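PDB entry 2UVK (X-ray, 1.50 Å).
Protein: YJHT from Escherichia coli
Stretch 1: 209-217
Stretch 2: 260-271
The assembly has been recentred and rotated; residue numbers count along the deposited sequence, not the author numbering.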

ATOM      1  N   GLU B 209      -6.312  -2.306 -16.562  1.00 13.18           N
ATOM      2  CA  GLU B 209      -6.181  -3.674 -16.061  1.00 13.72           C
ATOM      3  C   GLU B 209      -6.774  -3.775 -14.678  1.00 12.50           C
ATOM      4  O   GLU B 209      -6.486  -2.929 -13.836  1.00 12.63           O
ATOM      5  CB  GLU B 209      -4.715  -4.097 -15.959  1.00 13.91           C
ATOM      6  CG  GLU B 209      -4.072  -4.478 -17.266  1.00 16.76           C
ATOM      7  CD  GLU B 209      -2.746  -5.228 -17.047  1.00 19.04           C
ATOM      8  OE1 GLU B 209      -2.017  -4.884 -16.111  1.00 24.80           O
ATOM      9  OE2 GLU B 209      -2.482  -6.226 -17.756  1.00 25.98           O
ATOM     10  N   ALA B 210      -7.611  -4.806 -14.434  1.00 12.96           N
ATOM     11  CA  ALA B 210      -8.044  -5.163 -13.077  1.00 12.95           C
ATOM     12  C   ALA B 210      -7.067  -6.078 -12.360  1.00 13.36           C
ATOM     13  O   ALA B 210      -7.054  -6.145 -11.149  1.00 12.64           O
ATOM     14  CB  ALA B 210      -9.444  -5.825 -13.084  1.00 14.21           C
ATOM     15  N   LYS B 211      -6.241  -6.784 -13.134  1.00 13.39           N
ATOM     16  CA  LYS B 211      -5.145  -7.588 -12.600  1.00 14.66           C
ATOM     17  C   LYS B 211      -4.245  -7.848 -13.790  1.00 13.57           C
ATOM     18  O   LYS B 211      -4.647  -7.593 -14.911  1.00 12.78           O
ATOM     19  CB  LYS B 211      -5.638  -8.903 -11.990  1.00 15.29           C
ATOM     20  CG  LYS B 211      -6.388  -9.846 -12.944  1.00 16.46           C
ATOM     21  CD  LYS B 211      -6.366 -11.302 -12.431  1.00 15.99           C
ATOM     22  CE  LYS B 211      -5.022 -11.960 -12.707  1.00 16.22           C
ATOM     23  NZ  LYS B 211      -5.018 -13.400 -12.255  1.00 17.86           N
ATOM     24  N   PRO B 212      -3.026  -8.353 -13.554  1.00 15.03           N
ATOM     25  CA  PRO B 212      -2.181  -8.660 -14.712  1.00 15.82           C
ATOM     26  C   PRO B 212      -2.886  -9.554 -15.727  1.00 16.58           C
ATOM     27  O   PRO B 212      -3.365 -10.627 -15.347  1.00 18.16           O
ATOM     28  CB  PRO B 212      -0.957  -9.296 -14.075  1.00 15.37           C
ATOM     29  CG  PRO B 212      -0.888  -8.673 -12.726  1.00 15.91           C
ATOM     30  CD  PRO B 212      -2.329  -8.612 -12.287  1.00 14.61           C
ATOM     31  N   GLY B 213      -3.039  -9.056 -16.957  1.00 17.89           N
ATOM     32  CA  GLY B 213      -3.683  -9.781 -18.057  1.00 19.03           C
ATOM     33  C   GLY B 213      -5.199  -9.750 -18.176  1.00 19.33           C
ATOM     34  O   GLY B 213      -5.782 -10.385 -19.070  1.00 20.76           O
ATOM     35  N   LEU B 214      -5.852  -9.027 -17.284  1.00 18.32           N
ATOM     36  CA  LEU B 214      -7.294  -8.857 -17.334  1.00 18.32           C
ATOM     37  C   LEU B 214      -7.659  -7.397 -17.232  1.00 17.55           C
ATOM     38  O   LEU B 214      -7.308  -6.739 -16.250  1.00 16.71           O
ATOM     39  CB  LEU B 214      -7.922  -9.579 -16.161  1.00 19.26           C
ATOM     40  CG  LEU B 214      -9.441  -9.451 -16.064  1.00 19.00           C
ATOM     41  CD1 LEU B 214     -10.173 -10.229 -17.191  1.00 19.59           C
ATOM     42  CD2 LEU B 214      -9.892  -9.892 -14.683  1.00 19.08           C
ATOM     43  N   ARG B 215      -8.365  -6.905 -18.233  1.00 16.66           N
ATOM     44  CA  ARG B 215      -8.857  -5.545 -18.244  1.00 17.13           C
ATOM     45  C   ARG B 215     -10.346  -5.486 -17.921  1.00 17.25           C
ATOM     46  O   ARG B 215     -11.062  -6.518 -17.967  1.00 17.82           O
ATOM     47  CB  ARG B 215      -8.596  -4.934 -19.596  1.00 16.66           C
ATOM     48  CG  ARG B 215      -7.120  -4.660 -19.855  1.00 18.22           C
ATOM     49  CD  ARG B 215      -6.654  -5.309 -21.109  1.00 19.92           C
ATOM     50  NE  ARG B 215      -5.240  -5.030 -21.374  1.00 17.80           N
ATOM     51  CZ  ARG B 215      -4.218  -5.715 -20.864  1.00 20.95           C
ATOM     52  NH1 ARG B 215      -4.404  -6.709 -20.002  1.00 22.70           N
ATOM     53  NH2 ARG B 215      -2.979  -5.360 -21.184  1.00 23.44           N
ATOM     54  N   THR B 216     -10.787  -4.278 -17.614  1.00 17.47           N
ATOM     55  CA  THR B 216     -12.187  -3.945 -17.368  1.00 17.21           C
ATOM     56  C   THR B 216     -12.702  -2.999 -18.457  1.00 18.08           C
ATOM     57  O   THR B 216     -11.932  -2.184 -18.980  1.00 17.29           O
ATOM     58  CB  THR B 216     -12.377  -3.295 -15.993  1.00 17.35           C
ATOM     59  OG1 THR B 216     -13.770  -3.040 -15.767  1.00 18.55           O
ATOM     60  CG2 THR B 216     -11.632  -1.989 -15.894  1.00 17.61           C
ATOM     61  N   ASP B 217     -13.987  -3.127 -18.839  1.00 18.07           N
ATOM     62  CA  ASP B 217     -14.613  -2.167 -19.741  1.00 18.73           C
ATOM     63  C   ASP B 217     -15.313  -1.046 -18.956  1.00 18.17           C
ATOM     64  O   ASP B 217     -15.980  -0.202 -19.542  1.00 18.55           O
ATOM     65  CB  ASP B 217     -15.589  -2.865 -20.705  1.00 19.24           C
ATOM     66  CG  ASP B 217     -16.771  -3.448 -20.006  1.00 21.01           C
ATOM     67  OD1 ASP B 217     -16.730  -3.560 -18.769  1.00 22.71           O
ATOM     68  OD2 ASP B 217     -17.752  -3.798 -20.715  1.00 24.66           O
ATOM     69  N   GLY B 260      -5.782   1.555 -27.187  1.00 13.92           N
ATOM     70  CA  GLY B 260      -5.607   0.647 -26.084  1.00 13.68           C
ATOM     71  C   GLY B 260      -5.308  -0.751 -26.588  1.00 14.18           C
ATOM     72  O   GLY B 260      -5.451  -1.034 -27.773  1.00 14.62           O
ATOM     73  N   ALA B 261      -4.832  -1.591 -25.684  1.00 13.42           N
ATOM     74  CA  ALA B 261      -4.500  -2.970 -26.017  1.00 13.66           C
ATOM     75  C   ALA B 261      -5.100  -3.927 -25.002  1.00 14.79           C
ATOM     76  O   ALA B 261      -5.402  -3.556 -23.872  1.00 14.68           O
ATOM     77  CB  ALA B 261      -2.955  -3.149 -26.091  1.00 14.14           C
ATOM     78  N   GLY B 262      -5.285  -5.171 -25.423  1.00 16.18           N
ATOM     79  CA  GLY B 262      -5.902  -6.172 -24.565  1.00 16.73           C
ATOM     80  C   GLY B 262      -5.832  -7.572 -25.147  1.00 17.94           C
ATOM     81  O   GLY B 262      -5.240  -7.783 -26.189  1.00 17.95           O
ATOM     82  N   PHE B 263      -6.456  -8.507 -24.436  1.00 19.35           N
ATOM     83  CA  PHE B 263      -6.465  -9.911 -24.791  1.00 20.90           C
ATOM     84  C   PHE B 263      -7.922 -10.326 -24.986  1.00 22.11           C
ATOM     85  O   PHE B 263      -8.693 -10.418 -24.019  1.00 22.73           O
ATOM     86  CB  PHE B 263      -5.800 -10.711 -23.685  1.00 20.97           C
ATOM     87  CG  PHE B 263      -4.348 -10.366 -23.471  1.00 21.25           C
ATOM     88  CD1 PHE B 263      -3.352 -10.992 -24.206  1.00 21.66           C
ATOM     89  CD2 PHE B 263      -3.982  -9.399 -22.557  1.00 20.30           C
ATOM     90  CE1 PHE B 263      -2.026 -10.680 -24.010  1.00 22.35           C
ATOM     91  CE2 PHE B 263      -2.654  -9.074 -22.368  1.00 20.64           C
ATOM     92  CZ  PHE B 263      -1.676  -9.717 -23.091  1.00 22.14           C
ATOM     93  N   LYS B 264      -8.297 -10.553 -26.238  1.00 23.81           N
ATOM     94  CA  LYS B 264      -9.684 -10.824 -26.596  1.00 24.54           C
ATOM     95  C   LYS B 264     -10.116 -12.159 -25.991  1.00 24.93           C
ATOM     96  O   LYS B 264      -9.396 -13.144 -26.092  1.00 25.66           O
ATOM     97  CB  LYS B 264      -9.841 -10.838 -28.114  1.00 25.17           C
ATOM     98  CG  LYS B 264     -11.265 -10.700 -28.602  1.00 26.89           C
ATOM     99  N   GLY B 265     -11.258 -12.171 -25.315  1.00 25.13           N
ATOM    100  CA  GLY B 265     -11.744 -13.380 -24.648  1.00 24.71           C
ATOM    101  C   GLY B 265     -11.350 -13.540 -23.189  1.00 24.33           C
ATOM    102  O   GLY B 265     -11.840 -14.440 -22.503  1.00 25.05           O
ATOM    103  N   SER B 266     -10.479 -12.659 -22.685  1.00 22.86           N
ATOM    104  CA  SER B 266      -9.982 -12.798 -21.327  1.00 21.58           C
ATOM    105  C   SER B 266     -11.069 -12.601 -20.253  1.00 20.92           C
ATOM    106  O   SER B 266     -11.024 -13.257 -19.220  1.00 20.32           O
ATOM    107  CB  SER B 266      -8.762 -11.850 -21.077  1.00 21.03           C
ATOM    108  OG  SER B 266      -9.040 -10.518 -21.455  1.00 20.51           O
ATOM    109  N   ARG B 267     -12.017 -11.688 -20.471  1.00 21.05           N
ATOM    110  CA  ARG B 267     -13.062 -11.420 -19.463  1.00 21.59           C
ATOM    111  C   ARG B 267     -13.905 -12.681 -19.306  1.00 22.81           C
ATOM    112  O   ARG B 267     -14.198 -13.096 -18.187  1.00 22.12           O
ATOM    113  CB  ARG B 267     -13.917 -10.203 -19.838  1.00 22.17           C
ATOM    114  CG  ARG B 267     -15.097  -9.899 -18.900  1.00 20.87           C
ATOM    115  CD  ARG B 267     -14.781  -9.891 -17.413  1.00 20.29           C
ATOM    116  NE  ARG B 267     -13.845  -8.815 -17.054  1.00 18.96           N
ATOM    117  CZ  ARG B 267     -13.377  -8.597 -15.826  1.00 21.12           C
ATOM    118  NH1 ARG B 267     -13.706  -9.367 -14.797  1.00 23.14           N
ATOM    119  NH2 ARG B 267     -12.534  -7.586 -15.624  1.00 19.57           N
ATOM    120  N   GLU B 268     -14.207 -13.312 -20.427  1.00 24.28           N
ATOM    121  CA  GLU B 268     -15.027 -14.509 -20.383  1.00 25.10           C
ATOM    122  C   GLU B 268     -14.270 -15.628 -19.659  1.00 24.84           C
ATOM    123  O   GLU B 268     -14.840 -16.269 -18.784  1.00 25.26           O
ATOM    124  CB  GLU B 268     -15.464 -14.922 -21.782  1.00 25.61           C
ATOM    125  CG  GLU B 268     -16.522 -16.020 -21.778  1.00 28.88           C
ATOM    126  CD  GLU B 268     -16.301 -17.009 -22.896  1.00 33.68           C
ATOM    127  OE1 GLU B 268     -16.010 -16.564 -24.029  1.00 36.25           O
ATOM    128  OE2 GLU B 268     -16.409 -18.233 -22.631  1.00 36.96           O
ATOM    129  N   ASN B 269     -12.982 -15.837 -19.961  1.00 25.32           N
ATOM    130  CA  ASN B 269     -12.172 -16.781 -19.176  1.00 24.63           C
ATOM    131  C   ASN B 269     -12.190 -16.515 -17.668  1.00 24.18           C
ATOM    132  O   ASN B 269     -12.403 -17.423 -16.861  1.00 23.03           O
ATOM    133  CB  ASN B 269     -10.715 -16.799 -19.607  1.00 25.60           C
ATOM    134  CG  ASN B 269     -10.512 -17.312 -20.991  1.00 27.29           C
ATOM    135  OD1 ASN B 269     -11.467 -17.712 -21.686  1.00 29.84           O
ATOM    136  ND2 ASN B 269      -9.249 -17.326 -21.414  1.00 27.87           N
ATOM    137  N   TYR B 270     -11.942 -15.273 -17.258  1.00 22.34           N
ATOM    138  CA  TYR B 270     -12.002 -14.972 -15.845  1.00 22.54           C
ATOM    139  C   TYR B 270     -13.403 -15.249 -15.241  1.00 22.71           C
ATOM    140  O   TYR B 270     -13.499 -15.792 -14.141  1.00 22.51           O
ATOM    141  CB  TYR B 270     -11.567 -13.521 -15.581  1.00 21.02           C
ATOM    142  CG  TYR B 270     -11.330 -13.205 -14.120  1.00 19.11           C
ATOM    143  CD1 TYR B 270     -10.155 -13.594 -13.475  1.00 18.95           C
ATOM    144  CD2 TYR B 270     -12.282 -12.516 -13.376  1.00 18.76           C
ATOM    145  CE1 TYR B 270      -9.940 -13.310 -12.141  1.00 17.66           C
ATOM    146  CE2 TYR B 270     -12.061 -12.216 -12.043  1.00 19.52           C
ATOM    147  CZ  TYR B 270     -10.884 -12.609 -11.433  1.00 19.22           C
ATOM    148  OH  TYR B 270     -10.647 -12.316 -10.116  1.00 19.75           O
ATOM    149  N   GLN B 271     -14.454 -14.838 -15.952  1.00 24.33           N
ATOM    150  CA  GLN B 271     -15.840 -15.061 -15.519  1.00 25.58           C
ATOM    151  C   GLN B 271     -16.095 -16.555 -15.384  1.00 26.53           C
ATOM    152  O   GLN B 271     -16.883 -16.983 -14.529  1.00 27.25           O
ATOM    153  CB  GLN B 271     -16.836 -14.420 -16.497  1.00 25.93           C
ATOM    154  CG  GLN B 271     -16.958 -12.904 -16.355  1.00 27.31           C
ATOM    155  CD  GLN B 271     -17.792 -12.255 -17.446  0.50 26.89           C
ATOM    156  OE1 GLN B 271     -17.873 -12.750 -18.575  0.50 29.22           O
ATOM    157  NE2 GLN B 271     -18.406 -11.121 -17.117  0.50 28.26           N
TER
HETATM  158  O   HOH W   1      -6.886  -8.560 -20.952  1.00 25.88           O
HETATM  159  O   HOH W   2     -13.751  -6.630 -19.036  1.00 18.90           O
HETATM  160  O   HOH W   3      -9.703  -8.225 -20.479  1.00 24.87           O

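The two stretches meet in a compact, largely polar contact in which two arginines, one from each side, reach across to backbone carbonyls, while Leu-214 packs onto a helix and three waters fill the space between, burying 460 Å² in all. A type II turn runs from Lys-211 to Leu-214, where Leu-214 N donates to Lys-211 O (3.0 Å), and leads into the short strand of Leu-214 and Arg-215, with Gly-213 in the turn at positive phi, a conformation that favours glycine.

From this strand Arg-215 extends its side chain so that NE donates to Ala-261 O at 2.9 Å, the oxygen lying at the guanidinium edge, near its plane. Its NH1 forms a salt bridge with Glu-209 OE2 (3.0 Å), which also accepts from Gly-213 N (3.0 Å); one carboxylate oxygen thus steadies both the turn and the arginine. Phe-263 CD2 lies over one guanidinium face, 3.7 Å from Arg-215 NH1. The close passage of this side chain suits Gly-262: a CB there would lie only 3.3 Å from Arg-215 CD.

In the other direction, Arg-267 NH2 donates to Arg-215 O at 3.0 Å. Leu-214 CD2 covers one face of the Arg-267 guanidinium, 3.6 Å from Arg-267 NH2, and also sits over the Tyr-270 ring, 3.8 Å from the centroid defined by CG, CD1, CD2, CE1, CE2 and CZ of Tyr-270. The buried leucine, with chi1 t and chi2 p, thereby supplies the apolar centre of the contact.

Water completes the join. Water 3 accepts from Arg-215 N (2.9 Å) and donates to Ser-266 OG (2.6 Å), whereas water 1 donates to both Gly-213 O (2.8 Å) and Ser-266 OG (3.0 Å). Ser-266 OG in turn donates to Phe-263 O (2.6 Å), so this small hydroxyl ties its own turn to the bridging waters. Water 2 links Arg-267 NE (3.0 Å) to Arg-215 O (2.9 Å).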